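Local coordinates for bifunctional protein PutA (Bdellovibrio bacteriovorus, PDB 5UR2) that probably carries out proline breakdown to glutamate, joining proline dehydrogenase activity with NAD-dependent oxidation of glutamate semialdehyde in one chain, at residues Val500-Glu505 with Met678-Gln682. Numbering follows the deposited sequence.
Sequences VINNKE and MKMIQ
Glu505 and Lys679 form a salt bridge between a beta hairpin and helix 671-684 in the aldehyde dehydrogenase part of the chain. The hairpin pairs strands 495-501 and 504-506 through a type I' turn from Ile501 to Lys504. The Glu505 and Lys679 side chains approach nearly perpendicular to one another. Lys679 NZ lies 2.7 Å from Glu505 OE2 and sits over the carboxylate, 44° off its plane. Glu505 OE1 is hydrogen-bonded to Asn498 ND2, so both carboxylate oxygens are engaged.

Lys679 NZ also donates to Gln682 OE1, three residues on, at 2.8 Å. With OE1 held by NZ, Gln682 NE2 is turned to the hairpin turn. There Asn503 and Gln682 run past each other in opposite directions. Their amide planes are 38° apart, and Asn503 OD1 is 3.7 Å from Gln682 NE2, a contact rather than a hydrogen bond.

Next to these polar groups the buried side chains of Val500 and Met678 meet. Val500 points toward the helix, and its CG1 makes the contact. Phe693 of strand 691-693 touches both Val500 and Met678, and the backbones of Val500 and Phe693 are hydrogen-bonded. The Met678 chain turns at chi2 (59°), which brings its terminal methyl CE to 3.7 Å from Val500 CG1 and 4.0 Å from Asn503 OD1.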
ATOM      1  N   VAL B 500      -9.080  35.464   5.227  1.00 22.69           N
ATOM      2  CA  VAL B 500      -9.021  34.918   6.583  1.00 22.96           C
ATOM      3  C   VAL B 500      -7.640  34.334   6.835  1.00 23.05           C
ATOM      4  O   VAL B 500      -7.292  33.294   6.270  1.00 24.05           O
ATOM      5  CB  VAL B 500     -10.095  33.857   6.839  1.00 23.35           C
ATOM      6  CG1 VAL B 500     -10.025  33.438   8.291  1.00 26.09           C
ATOM      7  CG2 VAL B 500     -11.464  34.417   6.510  1.00 19.81           C
ATOM      8  N   ILE B 501      -6.880  34.967   7.724  1.00 20.85           N
ATOM      9  CA  ILE B 501      -5.543  34.514   8.094  1.00 24.43           C
ATOM     10  C   ILE B 501      -5.468  34.396   9.611  1.00 22.11           C
ATOM     11  O   ILE B 501      -5.803  35.348  10.325  1.00 25.25           O
ATOM     12  CB  ILE B 501      -4.463  35.479   7.564  1.00 21.84           C
ATOM     13  CG1 ILE B 501      -4.539  35.569   6.039  1.00 21.23           C
ATOM     14  CG2 ILE B 501      -3.075  35.065   8.030  1.00 18.84           C
ATOM     15  CD1 ILE B 501      -3.586  36.606   5.438  1.00 21.21           C
ATOM     16  N   ASN B 502      -4.981  33.254  10.101  1.00 20.23           N
ATOM     17  CA  ASN B 502      -4.946  32.991  11.542  1.00 30.79           C
ATOM     18  C   ASN B 502      -6.333  33.171  12.156  1.00 29.51           C
ATOM     19  O   ASN B 502      -6.483  33.741  13.233  1.00 32.22           O
ATOM     20  CB  ASN B 502      -3.925  33.888  12.262  1.00 25.08           C
ATOM     21  CG  ASN B 502      -2.567  33.227  12.438  1.00 29.60           C
ATOM     22  OD1 ASN B 502      -2.449  32.002  12.491  1.00 33.01           O
ATOM     23  ND2 ASN B 502      -1.538  34.040  12.551  1.00 24.84           N
ATOM     24  N   ASN B 503      -7.359  32.716  11.443  1.00 27.56           N
ATOM     25  CA  ASN B 503      -8.760  32.787  11.865  1.00 25.88           C
ATOM     26  C   ASN B 503      -9.242  34.218  12.107  1.00 30.51           C
ATOM     27  O   ASN B 503     -10.241  34.426  12.808  1.00 34.17           O
ATOM     28  CB  ASN B 503      -9.031  31.920  13.109  1.00 27.21           C
ATOM     29  CG  ASN B 503      -9.017  30.418  12.793  1.00 33.52           C
ATOM     30  OD1 ASN B 503      -9.046  30.031  11.624  1.00 32.63           O
ATOM     31  ND2 ASN B 503      -8.996  29.569  13.836  1.00 31.06           N
ATOM     32  N   LYS B 504      -8.570  35.216  11.534  1.00 24.01           N
ATOM     33  CA  LYS B 504      -9.000  36.609  11.609  1.00 32.04           C
ATOM     34  C   LYS B 504      -9.334  37.125  10.212  1.00 31.73           C
ATOM     35  O   LYS B 504      -8.579  36.897   9.259  1.00 26.52           O
ATOM     36  CB  LYS B 504      -7.936  37.486  12.277  1.00 36.14           C
ATOM     37  CG  LYS B 504      -7.705  37.140  13.748  1.00 42.59           C
ATOM     38  CD  LYS B 504      -6.407  37.730  14.262  1.00 43.52           C
ATOM     39  N   GLU B 505     -10.461  37.817  10.092  1.00 31.62           N
ATOM     40  CA  GLU B 505     -10.916  38.323   8.805  1.00 33.34           C
ATOM     41  C   GLU B 505     -10.193  39.622   8.455  1.00 32.43           C
ATOM     42  O   GLU B 505      -9.974  40.483   9.312  1.00 34.54           O
ATOM     43  CB  GLU B 505     -12.438  38.517   8.831  1.00 31.74           C
ATOM     44  CG  GLU B 505     -13.202  37.180   8.961  1.00 27.85           C
ATOM     45  CD  GLU B 505     -14.750  37.289   8.930  1.00 37.48           C
ATOM     46  OE1 GLU B 505     -15.325  38.223   8.316  1.00 35.10           O
ATOM     47  OE2 GLU B 505     -15.407  36.391   9.506  1.00 43.14           O
ATOM     48  N   MET B 678     -14.284  27.797   4.184  1.00 18.55           N
ATOM     49  CA  MET B 678     -13.457  28.324   5.268  1.00 18.44           C
ATOM     50  C   MET B 678     -14.261  28.476   6.561  1.00 18.84           C
ATOM     51  O   MET B 678     -13.757  28.190   7.656  1.00 21.99           O
ATOM     52  CB  MET B 678     -12.844  29.666   4.849  1.00 20.50           C
ATOM     53  CG  MET B 678     -11.846  30.227   5.860  1.00 20.14           C
ATOM     54  SD  MET B 678     -10.482  29.114   6.139  1.00 25.15           S
ATOM     55  CE  MET B 678      -9.822  29.746   7.680  1.00 20.52           C
ATOM     56  N   LYS B 679     -15.517  28.915   6.455  1.00 16.28           N
ATOM     57  CA  LYS B 679     -16.354  29.085   7.643  1.00 19.03           C
ATOM     58  C   LYS B 679     -16.621  27.748   8.322  1.00 23.52           C
ATOM     59  O   LYS B 679     -16.703  27.668   9.559  1.00 19.12           O
ATOM     60  CB  LYS B 679     -17.669  29.774   7.256  1.00 19.82           C
ATOM     61  CG  LYS B 679     -17.484  31.266   6.981  1.00 29.08           C
ATOM     62  CD  LYS B 679     -16.829  31.929   8.197  1.00 39.85           C
ATOM     63  CE  LYS B 679     -16.229  33.289   7.888  1.00 44.13           C
ATOM     64  NZ  LYS B 679     -15.267  33.706   8.969  1.00 45.66           N
ATOM     65  N   MET B 680     -16.797  26.692   7.524  1.00 15.67           N
ATOM     66  CA  MET B 680     -16.997  25.364   8.080  1.00 23.17           C
ATOM     67  C   MET B 680     -15.705  24.840   8.694  1.00 21.20           C
ATOM     68  O   MET B 680     -15.727  24.201   9.754  1.00 23.19           O
ATOM     69  CB  MET B 680     -17.511  24.404   6.997  1.00 19.11           C
ATOM     70  CG  MET B 680     -18.842  24.804   6.366  1.00 24.30           C
ATOM     71  SD  MET B 680     -19.557  23.541   5.283  1.00 24.80           S
ATOM     72  CE  MET B 680     -18.484  23.569   3.852  1.00 22.02           C
ATOM     73  N   ILE B 681     -14.571  25.137   8.060  1.00 18.30           N
ATOM     74  CA  ILE B 681     -13.281  24.761   8.626  1.00 18.94           C
ATOM     75  C   ILE B 681     -13.099  25.413   9.985  1.00 23.16           C
ATOM     76  O   ILE B 681     -12.739  24.747  10.963  1.00 24.33           O
ATOM     77  CB  ILE B 681     -12.143  25.128   7.647  1.00 15.06           C
ATOM     78  CG1 ILE B 681     -12.041  24.080   6.526  1.00 14.71           C
ATOM     79  CG2 ILE B 681     -10.810  25.300   8.360  1.00 15.16           C
ATOM     80  CD1 ILE B 681     -11.245  24.545   5.348  1.00 19.15           C
ATOM     81  N   GLN B 682     -13.426  26.702  10.090  1.00 24.88           N
ATOM     82  CA  GLN B 682     -13.351  27.370  11.384  1.00 22.04           C
ATOM     83  C   GLN B 682     -14.328  26.752  12.373  1.00 26.15           C
ATOM     84  O   GLN B 682     -13.979  26.535  13.538  1.00 23.35           O
ATOM     85  CB  GLN B 682     -13.627  28.870  11.233  1.00 18.29           C
ATOM     86  CG  GLN B 682     -12.535  29.619  10.445  1.00 24.76           C
ATOM     87  CD  GLN B 682     -12.804  31.123  10.354  1.00 31.09           C
ATOM     88  OE1 GLN B 682     -13.544  31.582   9.494  1.00 36.77           O
ATOM     89  NE2 GLN B 682     -12.175  31.887  11.226  1.00 23.99           N
TER